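Local coordinates for 5-formaminoimidazole-4-carboxamide-1-(beta)-D-ribofuranosyl 5'-monophosphate synthetase (PDB 2R7L), which catalyses the ATP- and formate-dependent formylation of AICAR to FAICAR, a late step of purine biosynthesis that needs no folate, at residues S26-H31 with A313-G318; V89-S94 with V110-N115; G224-Y229 with T319-N324. One frame throughout, in Å; residues are numbered along the deposited sequence.

Contact 1 of 3, residues S26-H31 with A313-G318; sequences SHTSLH and ARVDGG. With AMZ (aminoimidazole 4-carboxamide ribonucleotide), chain F.
The imidazole of His27 is met at its edge, near the ring plane, by the carbonyl oxygen of Val315, which stands 3.3 Å from CE1. The ribose ring oxygen of AICAR, atom O, lies at another part of the edge, in the ring plane, 3.5 Å from CD2. The ring also meets the imidazole of His92, the two planes about 20° apart. A second histidine, His31, has Thr28 O over the centre of one face, 3.5 Å above the plane, and Val315 CG2 near its edge. The contact joins the two halves of an ATP-grasp enzyme at the AICAR site: 26-31 runs from a strand of the Rossmann-like parallel sheet into helix 29-38, while the loop after strand 306-312 of the antiparallel sheet supplies residues 313-318. In His27 CG is anti to the backbone N (chi1 -167°), and the end of the side chain comes near that loop. Its ND1 shares a 3.0 Å hydrogen bond with Thr28 OG1, which helps fix the rotation of the ring. Arg314 NH2 approaches CE1 of His27, with guanidinium and imidazole planes 71° apart, and donates to Val315 O over 3.0 Å; its NE is taken by Glu122 in a salt bridge. The methyl CG2 of Thr28 rests 3.6 Å from Gly317 CA. Beyond, an Asx turn shapes the loop beside the ligand: Asp316 OD2 accepts from Gly318 N over 2.7 Å, met on its anti side and out of the carboxylate plane.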
loop_
_atom_site.group_PDB
_atom_site.type_symbol
_atom_site.label_atom_id
_atom_site.label_comp_id
_atom_site.label_asym_id
_atom_site.label_seq_id
_atom_site.Cartn_x
_atom_site.Cartn_y
_atom_site.Cartn_z
ATOM N N SER A 26 -20.411 -18.453 -9.168
ATOM C CA SER A 26 -20.516 -19.466 -8.128
ATOM C C SER A 26 -19.153 -20.082 -7.880
ATOM O O SER A 26 -18.183 -19.752 -8.561
ATOM C CB SER A 26 -21.488 -20.575 -8.556
ATOM O OG SER A 26 -21.721 -21.470 -7.482
ATOM N N HIS A 27 -19.099 -20.998 -6.912
ATOM C CA HIS A 27 -17.913 -21.817 -6.646
ATOM C C HIS A 27 -16.725 -21.022 -6.102
ATOM O O HIS A 27 -16.461 -21.045 -4.903
ATOM C CB HIS A 27 -17.491 -22.594 -7.890
ATOM C CG HIS A 27 -16.498 -23.676 -7.608
ATOM N ND1 HIS A 27 -15.154 -23.539 -7.873
ATOM C CD2 HIS A 27 -16.654 -24.913 -7.076
ATOM C CE1 HIS A 27 -14.522 -24.645 -7.521
ATOM N NE2 HIS A 27 -15.409 -25.495 -7.034
ATOM N N THR A 28 -16.010 -20.340 -6.997
ATOM C CA THR A 28 -14.838 -19.547 -6.636
ATOM C C THR A 28 -14.809 -18.215 -7.392
ATOM O O THR A 28 -13.785 -17.539 -7.433
ATOM C CB THR A 28 -13.537 -20.310 -6.950
ATOM O OG1 THR A 28 -13.663 -20.971 -8.219
ATOM C CG2 THR A 28 -13.237 -21.351 -5.866
ATOM N N SER A 29 -15.936 -17.834 -7.984
ATOM C CA SER A 29 -15.959 -16.687 -8.886
ATOM C C SER A 29 -15.583 -15.366 -8.203
ATOM O O SER A 29 -14.979 -14.495 -8.825
ATOM C CB SER A 29 -17.319 -16.562 -9.566
ATOM O OG SER A 29 -18.300 -16.166 -8.627
ATOM N N LEU A 30 -15.927 -15.222 -6.929
ATOM C CA LEU A 30 -15.668 -13.961 -6.222
ATOM C C LEU A 30 -14.222 -13.488 -6.330
ATOM O O LEU A 30 -13.986 -12.313 -6.585
ATOM C CB LEU A 30 -16.099 -14.030 -4.762
ATOM C CG LEU A 30 -17.609 -13.898 -4.542
ATOM C CD1 LEU A 30 -17.958 -14.060 -3.072
ATOM C CD2 LEU A 30 -18.106 -12.579 -5.071
ATOM N N HIS A 31 -13.260 -14.387 -6.148
ATOM C CA HIS A 31 -11.862 -13.993 -6.265
ATOM C C HIS A 31 -11.324 -14.163 -7.678
ATOM O O HIS A 31 -10.325 -13.550 -8.044
ATOM C CB HIS A 31 -10.966 -14.675 -5.221
ATOM C CG HIS A 31 -10.921 -16.169 -5.323
ATOM N ND1 HIS A 31 -10.064 -16.832 -6.173
ATOM C CD2 HIS A 31 -11.607 -17.127 -4.657
ATOM C CE1 HIS A 31 -10.236 -18.134 -6.041
ATOM N NE2 HIS A 31 -11.158 -18.340 -5.119
ATOM N N ALA A 313 -8.169 -30.543 -11.359
ATOM C CA ALA A 313 -7.296 -30.158 -12.463
ATOM C C ALA A 313 -7.548 -28.702 -12.827
ATOM O O ALA A 313 -6.921 -28.150 -13.731
ATOM C CB ALA A 313 -7.521 -31.065 -13.660
ATOM N N ARG A 314 -8.493 -28.095 -12.119
ATOM C CA ARG A 314 -8.721 -26.665 -12.201
ATOM C C ARG A 314 -8.817 -26.099 -10.782
ATOM O O ARG A 314 -8.365 -26.732 -9.832
ATOM C CB ARG A 314 -9.965 -26.356 -13.033
ATOM C CG ARG A 314 -11.068 -27.374 -12.890
ATOM C CD ARG A 314 -11.686 -27.300 -11.525
ATOM N NE ARG A 314 -12.611 -28.401 -11.305
ATOM C CZ ARG A 314 -13.369 -28.528 -10.225
ATOM N NH1 ARG A 314 -14.186 -29.568 -10.107
ATOM N NH2 ARG A 314 -13.311 -27.611 -9.267
ATOM N N VAL A 315 -9.400 -24.917 -10.632
ATOM C CA VAL A 315 -9.407 -24.259 -9.332
ATOM C C VAL A 315 -10.335 -24.984 -8.355
ATOM O O VAL A 315 -11.472 -25.287 -8.695
ATOM C CB VAL A 315 -9.770 -22.756 -9.452
ATOM C CG1 VAL A 315 -11.216 -22.570 -9.925
ATOM C CG2 VAL A 315 -9.504 -22.021 -8.138
ATOM N N ASP A 316 -9.821 -25.275 -7.159
ATOM C CA ASP A 316 -10.593 -25.911 -6.092
ATOM C C ASP A 316 -11.281 -24.877 -5.196
ATOM O O ASP A 316 -10.745 -23.789 -4.954
ATOM C CB ASP A 316 -9.682 -26.818 -5.254
ATOM C CG ASP A 316 -10.410 -27.456 -4.072
ATOM O OD1 ASP A 316 -10.859 -28.613 -4.206
ATOM O OD2 ASP A 316 -10.547 -26.798 -3.017
ATOM N N GLY A 317 -12.459 -25.228 -4.690
ATOM C CA GLY A 317 -13.262 -24.312 -3.877
ATOM C C GLY A 317 -12.566 -23.756 -2.647
ATOM O O GLY A 317 -12.932 -22.695 -2.150
ATOM N N GLY A 318 -11.569 -24.478 -2.145
ATOM C CA GLY A 318 -10.876 -24.073 -0.931
ATOM C C GLY A 318 -10.006 -22.831 -1.056
ATOM O O GLY A 318 -9.541 -22.294 -0.040
HETATM O O5 AMZ F . -15.543 -24.698 -0.532
HETATM C C6 AMZ F . -15.230 -25.752 -1.092
HETATM N N2 AMZ F . -14.197 -26.512 -0.740
HETATM C C3A AMZ F . -16.047 -26.279 -2.260
HETATM C C7A AMZ F . -15.892 -27.494 -2.905
HETATM N N3 AMZ F . -14.993 -28.444 -2.642
HETATM N N1 AMZ F . -17.063 -25.639 -2.825
HETATM C C5 AMZ F . -17.528 -26.428 -3.804
HETATM N N AMZ F . -16.813 -27.557 -3.850
HETATM C C1 AMZ F . -17.006 -28.677 -4.802
HETATM C C2 AMZ F . -18.019 -29.710 -4.306
HETATM C C3 AMZ F . -19.283 -29.363 -5.071
HETATM O O2 AMZ F . -19.987 -30.563 -5.386
HETATM O O1 AMZ F . -17.548 -31.004 -4.700
HETATM O O AMZ F . -17.561 -28.057 -5.975
HETATM C C AMZ F . -18.738 -28.771 -6.367
HETATM C C4 AMZ F . -19.700 -27.732 -6.977
HETATM O O3 AMZ F . -19.975 -26.704 -6.031
HETATM P P AMZ F . -21.454 -26.169 -5.863
HETATM O OP1 AMZ F . -22.000 -25.465 -7.052
HETATM O O4 AMZ F . -22.377 -27.431 -5.489
HETATM O OP2 AMZ F . -21.466 -25.202 -4.562
#

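Contact 2 of 3, residues V89-S94 with V110-N115; sequences VVPHGS and VPMFGN. With AMZ (aminoimidazole 4-carboxamide ribonucleotide), chain F.
Met112 reaches across Val89 to the ring of Pro91, and its side chain can be followed atom by atom. CB sits 3.9 Å from the carbonyl oxygen Val89 O. CG comes closer to that oxygen, 3.4 Å from Val89 O, and also touches Val89 CB. SD then passes by Pro91 CB, and a bend at the last torsion (chi3 58°) carries the methyl CE onto the proline ring, 3.9 Å from Pro91 CG. An alanine here would probably open a gap beside Pro91, whose CB and CG would lose the sulfur and methyl they pack on, and would take the CG contact from Val89. Beneath this packing the backbones are joined by a single parallel bridge: Val89 N donates to Pro111 O over 2.9 Å, and Phe113 N donates to Val89 O over 2.8 Å. Val89 O also receives a CA-H...O contact from Met112. Strand 87-89 is one of the two outermost strands, within this chain, of the four-stranded parallel sheet of the Rossmann-like domain, ordered 63-66, 43-47, 20-24, 87-89, and 110-115 lies against its outer edge. Just past the strand, Val90 makes a backbone hydrogen bond with Ala22 of strand 20-24. Apolar tips fill in around the bridge. Val89 CG2 meets Val110 CG1 at 3.8 Å, the two side chains crossing at about a right angle, with Leu82 of helix 76-84 touching both. Val90 CG2 lies beside Phe113 CB, and Ile343 of helix 339-353 packs on both of those residues. Pro91 CD presses against the backbone, 3.1 Å from Phe113 O. Past the bridge the chain turns into helix 93-99, where Ser94, a binding residue for AICAR, has OG against OP1 of the phosphate, the modelled distance being very short.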
loop_
_atom_site.group_PDB
_atom_site.type_symbol
_atom_site.label_atom_id
_atom_site.label_comp_id
_atom_site.label_asym_id
_atom_site.label_seq_id
_atom_site.Cartn_x
_atom_site.Cartn_y
_atom_site.Cartn_z
ATOM N N VAL A 89 -12.884 -17.525 -20.671
ATOM C CA VAL A 89 -13.599 -18.127 -19.545
ATOM C C VAL A 89 -12.657 -18.855 -18.592
ATOM O O VAL A 89 -11.801 -19.635 -19.021
ATOM C CB VAL A 89 -14.690 -19.106 -20.016
ATOM C CG1 VAL A 89 -15.257 -19.895 -18.834
ATOM C CG2 VAL A 89 -15.797 -18.351 -20.738
ATOM N N VAL A 90 -12.809 -18.585 -17.298
ATOM C CA VAL A 90 -12.075 -19.333 -16.274
ATOM C C VAL A 90 -12.998 -20.415 -15.704
ATOM O O VAL A 90 -14.025 -20.113 -15.091
ATOM C CB VAL A 90 -11.535 -18.410 -15.153
ATOM C CG1 VAL A 90 -10.888 -19.226 -14.037
ATOM C CG2 VAL A 90 -10.529 -17.414 -15.732
ATOM N N PRO A 91 -12.648 -21.684 -15.940
ATOM C CA PRO A 91 -13.523 -22.777 -15.550
ATOM C C PRO A 91 -13.402 -23.119 -14.068
ATOM O O PRO A 91 -12.338 -22.941 -13.461
ATOM C CB PRO A 91 -13.010 -23.939 -16.398
ATOM C CG PRO A 91 -11.555 -23.671 -16.525
ATOM C CD PRO A 91 -11.414 -22.167 -16.587
ATOM N N HIS A 92 -14.498 -23.601 -13.498
ATOM C CA HIS A 92 -14.503 -24.090 -12.131
ATOM C C HIS A 92 -15.599 -25.139 -11.898
ATOM O O HIS A 92 -16.435 -25.392 -12.774
ATOM C CB HIS A 92 -14.636 -22.928 -11.146
ATOM C CG HIS A 92 -15.879 -22.115 -11.322
ATOM N ND1 HIS A 92 -17.139 -22.667 -11.301
ATOM C CD2 HIS A 92 -16.056 -20.781 -11.477
ATOM C CE1 HIS A 92 -18.041 -21.714 -11.451
ATOM N NE2 HIS A 92 -17.409 -20.559 -11.563
ATOM N N GLY A 93 -15.586 -25.731 -10.706
ATOM C CA GLY A 93 -16.513 -26.801 -10.332
ATOM C C GLY A 93 -17.952 -26.632 -10.774
ATOM O O GLY A 93 -18.489 -27.488 -11.480
ATOM N N SER A 94 -18.579 -25.536 -10.354
ATOM C CA SER A 94 -19.981 -25.279 -10.662
ATOM C C SER A 94 -20.213 -25.076 -12.147
ATOM O O SER A 94 -21.290 -25.386 -12.655
ATOM C CB SER A 94 -20.494 -24.045 -9.919
ATOM O OG SER A 94 -20.498 -24.246 -8.525
ATOM N N VAL A 110 -15.796 -21.300 -26.645
ATOM C CA VAL A 110 -15.315 -20.057 -26.055
ATOM C C VAL A 110 -13.941 -20.336 -25.482
ATOM O O VAL A 110 -13.745 -21.361 -24.837
ATOM C CB VAL A 110 -16.242 -19.559 -24.932
ATOM C CG1 VAL A 110 -15.889 -18.122 -24.532
ATOM C CG2 VAL A 110 -17.691 -19.642 -25.365
ATOM N N PRO A 111 -12.968 -19.446 -25.743
ATOM C CA PRO A 111 -11.633 -19.642 -25.192
ATOM C C PRO A 111 -11.711 -19.870 -23.686
ATOM O O PRO A 111 -12.540 -19.260 -23.011
ATOM C CB PRO A 111 -10.933 -18.320 -25.508
ATOM C CG PRO A 111 -11.614 -17.834 -26.734
ATOM C CD PRO A 111 -13.050 -18.230 -26.572
ATOM N N MET A 112 -10.868 -20.753 -23.168
ATOM C CA MET A 112 -10.975 -21.163 -21.773
ATOM C C MET A 112 -9.589 -21.281 -21.183
ATOM O O MET A 112 -8.716 -21.896 -21.783
ATOM C CB MET A 112 -11.698 -22.508 -21.665
ATOM C CG MET A 112 -12.747 -22.569 -20.561
ATOM S SD MET A 112 -13.509 -24.203 -20.398
ATOM C CE MET A 112 -12.037 -25.194 -20.100
ATOM N N PHE A 113 -9.380 -20.676 -20.017
ATOM C CA PHE A 113 -8.094 -20.787 -19.343
ATOM C C PHE A 113 -7.908 -22.212 -18.818
ATOM O O PHE A 113 -8.794 -22.755 -18.166
ATOM C CB PHE A 113 -8.002 -19.781 -18.189
ATOM C CG PHE A 113 -6.681 -19.800 -17.477
ATOM C CD1 PHE A 113 -5.591 -19.116 -17.992
ATOM C CD2 PHE A 113 -6.524 -20.509 -16.297
ATOM C CE1 PHE A 113 -4.367 -19.134 -17.342
ATOM C CE2 PHE A 113 -5.305 -20.533 -15.643
ATOM C CZ PHE A 113 -4.223 -19.837 -16.162
ATOM N N GLY A 114 -6.757 -22.812 -19.108
ATOM C CA GLY A 114 -6.468 -24.170 -18.662
ATOM C C GLY A 114 -6.410 -25.216 -19.767
ATOM O O GLY A 114 -6.559 -24.902 -20.952
ATOM N N ASN A 115 -6.187 -26.467 -19.367
ATOM C CA ASN A 115 -6.115 -27.589 -20.301
ATOM C C ASN A 115 -7.458 -28.306 -20.351
ATOM O O ASN A 115 -7.809 -29.057 -19.447
ATOM C CB ASN A 115 -4.981 -28.548 -19.912
ATOM C CG ASN A 115 -4.970 -29.817 -20.751
ATOM O OD1 ASN A 115 -5.847 -30.025 -21.580
ATOM N ND2 ASN A 115 -3.973 -30.671 -20.533
HETATM O O5 AMZ F . -15.543 -24.698 -0.532
HETATM C C6 AMZ F . -15.230 -25.752 -1.092
HETATM N N2 AMZ F . -14.197 -26.512 -0.740
HETATM C C3A AMZ F . -16.047 -26.279 -2.260
HETATM C C7A AMZ F . -15.892 -27.494 -2.905
HETATM N N3 AMZ F . -14.993 -28.444 -2.642
HETATM N N1 AMZ F . -17.063 -25.639 -2.825
HETATM C C5 AMZ F . -17.528 -26.428 -3.804
HETATM N N AMZ F . -16.813 -27.557 -3.850
HETATM C C1 AMZ F . -17.006 -28.677 -4.802
HETATM C C2 AMZ F . -18.019 -29.710 -4.306
HETATM C C3 AMZ F . -19.283 -29.363 -5.071
HETATM O O2 AMZ F . -19.987 -30.563 -5.386
HETATM O O1 AMZ F . -17.548 -31.004 -4.700
HETATM O O AMZ F . -17.561 -28.057 -5.975
HETATM C C AMZ F . -18.738 -28.771 -6.367
HETATM C C4 AMZ F . -19.700 -27.732 -6.977
HETATM O O3 AMZ F . -19.975 -26.704 -6.031
HETATM P P AMZ F . -21.454 -26.169 -5.863
HETATM O OP1 AMZ F . -22.000 -25.465 -7.052
HETATM O O4 AMZ F . -22.377 -27.431 -5.489
HETATM O OP2 AMZ F . -21.466 -25.202 -4.562
#

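Contact 3 of 3, residues G224-Y229 with T319-N324; sequences GMDKRY and TNSFMN. With AMZ (aminoimidazole 4-carboxamide ribonucleotide), chain F; ATP (adenosine-5'-triphosphate), chain E.
Gly224 packs its CA over one face of the Phe322 ring, a CH-pi contact 4.3 Å from the centroid and 22° off the ring normal. The opposite face of Phe322 carries the backbone oxygen Thr319 O, 3.5 Å above the plane and toward the rim, so the phenyl is sandwiched between strand and 3-10 turn. Ser321 OG sits in plane at the ring edge. CB of Phe322 points toward the strand, and chi1 of 59° sets CG between the backbone N and the carbonyl carbon. Beside the ring a water donates to both segments, to Met225 O at 3.1 Å and to Ser321 OG at 3.0 Å. That hydroxyl, itself bonded to Gly318 O, also rests 3.5 Å from Asp226 CB. Here strand 219-230 of the ATP-grasp antiparallel sheet passes the loop leading to helix 327-333. Farther along, Asp226 OD2 offers its syn lone pair to Arg228 NH1 in a 3.2 Å salt bridge, while its OD1 takes a hydrogen bond from His210. Arg228 makes weak bonds from NE and NH2 to ATP O2G. With Asp226 on NH1 and Asp316 on NH2, the guanidinium is probably kept from turning, which is likely to hold its positive charge beside the gamma-phosphate, with the AICAR carboxamide nitrogen N2 over its face.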
loop_
_atom_site.group_PDB
_atom_site.type_symbol
_atom_site.label_atom_id
_atom_site.label_comp_id
_atom_site.label_asym_id
_atom_site.label_seq_id
_atom_site.Cartn_x
_atom_site.Cartn_y
_atom_site.Cartn_z
ATOM N N GLY A 224 -1.484 -21.733 -1.503
ATOM C CA GLY A 224 -2.138 -21.795 -0.201
ATOM C C GLY A 224 -2.730 -23.146 0.147
ATOM O O GLY A 224 -2.585 -24.118 -0.607
ATOM N N MET A 225 -3.408 -23.204 1.296
ATOM C CA MET A 225 -3.943 -24.462 1.815
ATOM C C MET A 225 -5.147 -24.186 2.689
ATOM O O MET A 225 -5.190 -23.169 3.396
ATOM C CB MET A 225 -2.901 -25.179 2.690
ATOM C CG MET A 225 -1.566 -25.456 2.033
ATOM S SD MET A 225 -0.490 -26.314 3.207
ATOM C CE MET A 225 1.006 -26.498 2.238
ATOM N N ASP A 226 -6.101 -25.109 2.666
ATOM C CA ASP A 226 -7.244 -25.072 3.574
ATOM C C ASP A 226 -7.527 -26.472 4.110
ATOM O O ASP A 226 -7.048 -27.475 3.570
ATOM C CB ASP A 226 -8.498 -24.542 2.861
ATOM C CG ASP A 226 -9.050 -25.530 1.828
ATOM O OD1 ASP A 226 -8.411 -25.681 0.765
ATOM O OD2 ASP A 226 -10.126 -26.141 2.066
ATOM N N LYS A 227 -8.300 -26.533 5.186
ATOM C CA LYS A 227 -8.885 -27.791 5.615
ATOM C C LYS A 227 -10.393 -27.671 5.465
ATOM O O LYS A 227 -10.960 -26.597 5.676
ATOM C CB LYS A 227 -8.464 -28.155 7.042
ATOM C CG LYS A 227 -9.104 -27.343 8.139
ATOM C CD LYS A 227 -8.918 -28.024 9.483
ATOM C CE LYS A 227 -9.819 -27.411 10.526
ATOM N NZ LYS A 227 -9.959 -28.270 11.723
ATOM N N ARG A 228 -11.035 -28.765 5.070
ATOM C CA ARG A 228 -12.464 -28.752 4.793
ATOM C C ARG A 228 -13.267 -28.594 6.068
ATOM O O ARG A 228 -12.833 -29.016 7.142
ATOM C CB ARG A 228 -12.895 -30.047 4.105
ATOM C CG ARG A 228 -12.152 -30.369 2.830
ATOM C CD ARG A 228 -12.304 -29.248 1.826
ATOM N NE ARG A 228 -12.278 -29.747 0.459
ATOM C CZ ARG A 228 -11.799 -29.070 -0.578
ATOM N NH1 ARG A 228 -11.292 -27.856 -0.407
ATOM N NH2 ARG A 228 -11.823 -29.611 -1.789
ATOM N N TYR A 229 -14.445 -27.992 5.929
ATOM C CA TYR A 229 -15.398 -27.833 7.018
ATOM C C TYR A 229 -16.673 -28.463 6.484
ATOM O O TYR A 229 -17.378 -27.869 5.658
ATOM C CB TYR A 229 -15.601 -26.349 7.324
ATOM C CG TYR A 229 -16.145 -26.038 8.692
ATOM C CD1 TYR A 229 -15.799 -26.812 9.785
ATOM C CD2 TYR A 229 -16.971 -24.944 8.900
ATOM C CE1 TYR A 229 -16.275 -26.530 11.032
ATOM C CE2 TYR A 229 -17.450 -24.645 10.163
ATOM C CZ TYR A 229 -17.096 -25.451 11.220
ATOM O OH TYR A 229 -17.561 -25.191 12.483
ATOM N N THR A 319 -9.767 -22.384 -2.293
ATOM C CA THR A 319 -9.021 -21.151 -2.540
ATOM C C THR A 319 -9.777 -19.952 -1.985
ATOM O O THR A 319 -9.208 -18.879 -1.805
ATOM C CB THR A 319 -8.739 -20.915 -4.041
ATOM O OG1 THR A 319 -9.951 -21.074 -4.784
ATOM C CG2 THR A 319 -7.698 -21.896 -4.570
ATOM N N ASN A 320 -11.061 -20.144 -1.698
ATOM C CA ASN A 320 -11.855 -19.093 -1.087
ATOM C C ASN A 320 -11.343 -18.701 0.301
ATOM O O ASN A 320 -11.577 -17.587 0.756
ATOM C CB ASN A 320 -13.337 -19.481 -1.046
ATOM C CG ASN A 320 -13.940 -19.630 -2.434
ATOM O OD1 ASN A 320 -13.488 -18.994 -3.390
ATOM N ND2 ASN A 320 -14.960 -20.476 -2.554
ATOM N N SER A 321 -10.622 -19.601 0.966
ATOM C CA SER A 321 -10.098 -19.301 2.294
ATOM C C SER A 321 -9.036 -18.188 2.278
ATOM O O SER A 321 -8.823 -17.531 3.298
ATOM C CB SER A 321 -9.542 -20.564 2.978
ATOM O OG SER A 321 -8.481 -21.116 2.221
ATOM N N PHE A 322 -8.363 -17.993 1.138
ATOM C CA PHE A 322 -7.405 -16.886 0.992
ATOM C C PHE A 322 -7.742 -15.885 -0.126
ATOM O O PHE A 322 -6.902 -15.580 -0.976
ATOM C CB PHE A 322 -5.947 -17.378 0.908
ATOM C CG PHE A 322 -5.667 -18.329 -0.232
ATOM C CD1 PHE A 322 -6.132 -19.637 -0.205
ATOM C CD2 PHE A 322 -4.909 -17.920 -1.317
ATOM C CE1 PHE A 322 -5.866 -20.512 -1.245
ATOM C CE2 PHE A 322 -4.645 -18.786 -2.361
ATOM C CZ PHE A 322 -5.121 -20.090 -2.324
ATOM N N MET A 323 -8.966 -15.367 -0.126
ATOM C CA MET A 323 -9.347 -14.359 -1.120
ATOM C C MET A 323 -8.617 -13.028 -0.872
ATOM O O MET A 323 -8.456 -12.225 -1.782
ATOM C CB MET A 323 -10.870 -14.153 -1.155
ATOM C CG MET A 323 -11.647 -15.360 -1.665
ATOM S SD MET A 323 -13.360 -15.037 -2.125
ATOM C CE MET A 323 -14.111 -14.662 -0.543
ATOM N N ASN A 324 -8.171 -12.815 0.364
ATOM C CA ASN A 324 -7.396 -11.633 0.721
ATOM C C ASN A 324 -5.934 -11.989 0.843
ATOM O O ASN A 324 -5.183 -11.331 1.561
ATOM C CB ASN A 324 -7.869 -11.086 2.065
ATOM C CG ASN A 324 -7.835 -12.133 3.153
ATOM O OD1 ASN A 324 -7.985 -13.328 2.883
ATOM N ND2 ASN A 324 -7.644 -11.699 4.383
HETATM O O5 AMZ F . -15.543 -24.698 -0.532
HETATM C C6 AMZ F . -15.230 -25.752 -1.092
HETATM N N2 AMZ F . -14.197 -26.512 -0.740
HETATM C C3A AMZ F . -16.047 -26.279 -2.260
HETATM C C7A AMZ F . -15.892 -27.494 -2.905
HETATM N N3 AMZ F . -14.993 -28.444 -2.642
HETATM N N1 AMZ F . -17.063 -25.639 -2.825
HETATM C C5 AMZ F . -17.528 -26.428 -3.804
HETATM N N AMZ F . -16.813 -27.557 -3.850
HETATM C C1 AMZ F . -17.006 -28.677 -4.802
HETATM C C2 AMZ F . -18.019 -29.710 -4.306
HETATM C C3 AMZ F . -19.283 -29.363 -5.071
HETATM O O2 AMZ F . -19.987 -30.563 -5.386
HETATM O O1 AMZ F . -17.548 -31.004 -4.700
HETATM O O AMZ F . -17.561 -28.057 -5.975
HETATM C C AMZ F . -18.738 -28.771 -6.367
HETATM C C4 AMZ F . -19.700 -27.732 -6.977
HETATM O O3 AMZ F . -19.975 -26.704 -6.031
HETATM P P AMZ F . -21.454 -26.169 -5.863
HETATM O OP1 AMZ F . -22.000 -25.465 -7.052
HETATM O O4 AMZ F . -22.377 -27.431 -5.489
HETATM O OP2 AMZ F . -21.466 -25.202 -4.562
HETATM P PG ATP E . -15.479 -32.182 -2.119
HETATM O O1G ATP E . -15.517 -31.542 -3.489
HETATM O O2G ATP E . -14.151 -32.041 -1.401
HETATM O O3G ATP E . -16.679 -31.849 -1.264
HETATM P PB ATP E . -14.460 -34.672 -3.063
HETATM O O1B ATP E . -13.347 -33.775 -3.545
HETATM O O2B ATP E . -15.087 -35.635 -4.046
HETATM O O3B ATP E . -15.642 -33.769 -2.423
HETATM P PA ATP E . -14.417 -36.914 -1.259
HETATM O O1A ATP E . -13.511 -38.008 -1.762
HETATM O O2A ATP E . -15.910 -36.968 -1.441
HETATM O O3A ATP E . -13.853 -35.498 -1.813
HETATM O "O5'" ATP E . -14.129 -36.764 0.309
HETATM C "C5'" ATP E . -15.070 -36.094 1.131
HETATM C "C4'" ATP E . -14.526 -36.092 2.550
HETATM O "O4'" ATP E . -14.481 -37.426 3.070
HETATM C "C3'" ATP E . -13.099 -35.580 2.631
HETATM O "O3'" ATP E . -13.045 -34.155 2.748
HETATM C "C2'" ATP E . -12.564 -36.281 3.864
HETATM O "O2'" ATP E . -12.899 -35.545 5.040
HETATM C "C1'" ATP E . -13.320 -37.604 3.886
HETATM N N9 ATP E . -12.463 -38.622 3.249
HETATM C C8 ATP E . -12.414 -38.868 1.925
HETATM N N7 ATP E . -11.521 -39.849 1.649
HETATM C C5 ATP E . -10.994 -40.259 2.819
HETATM C C6 ATP E . -10.004 -41.275 3.238
HETATM N N6 ATP E . -9.379 -42.066 2.332
HETATM N N1 ATP E . -9.734 -41.368 4.555
HETATM C C2 ATP E . -10.345 -40.580 5.468
HETATM N N3 ATP E . -11.259 -39.647 5.156
HETATM C C4 ATP E . -11.609 -39.435 3.870
HETATM O O HOH W 1 -5.920 -20.188 3.382
#

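Overall arrangement
All three contacts are buried, but they are made of different bonds. Contact 2 stays inside the Rossmann-like half and is the one closed by direct backbone hydrogen bonds, with apolar side chains round them. Contact 1 ties that half to the ATP-grasp half through histidine edges and close loop packing, and contact 3 stays in the ATP-grasp half, using a ring face and a water. Contacts 1 and 3 share one continuous loop, 313-324, and are joined by the Asp316-Arg228 salt bridge. Ser26 OG and Ser94 OG meet between contacts 1 and 2. Contacts 2 and 3 do not touch, their centres about 20 Å apart, but AICAR reaches both.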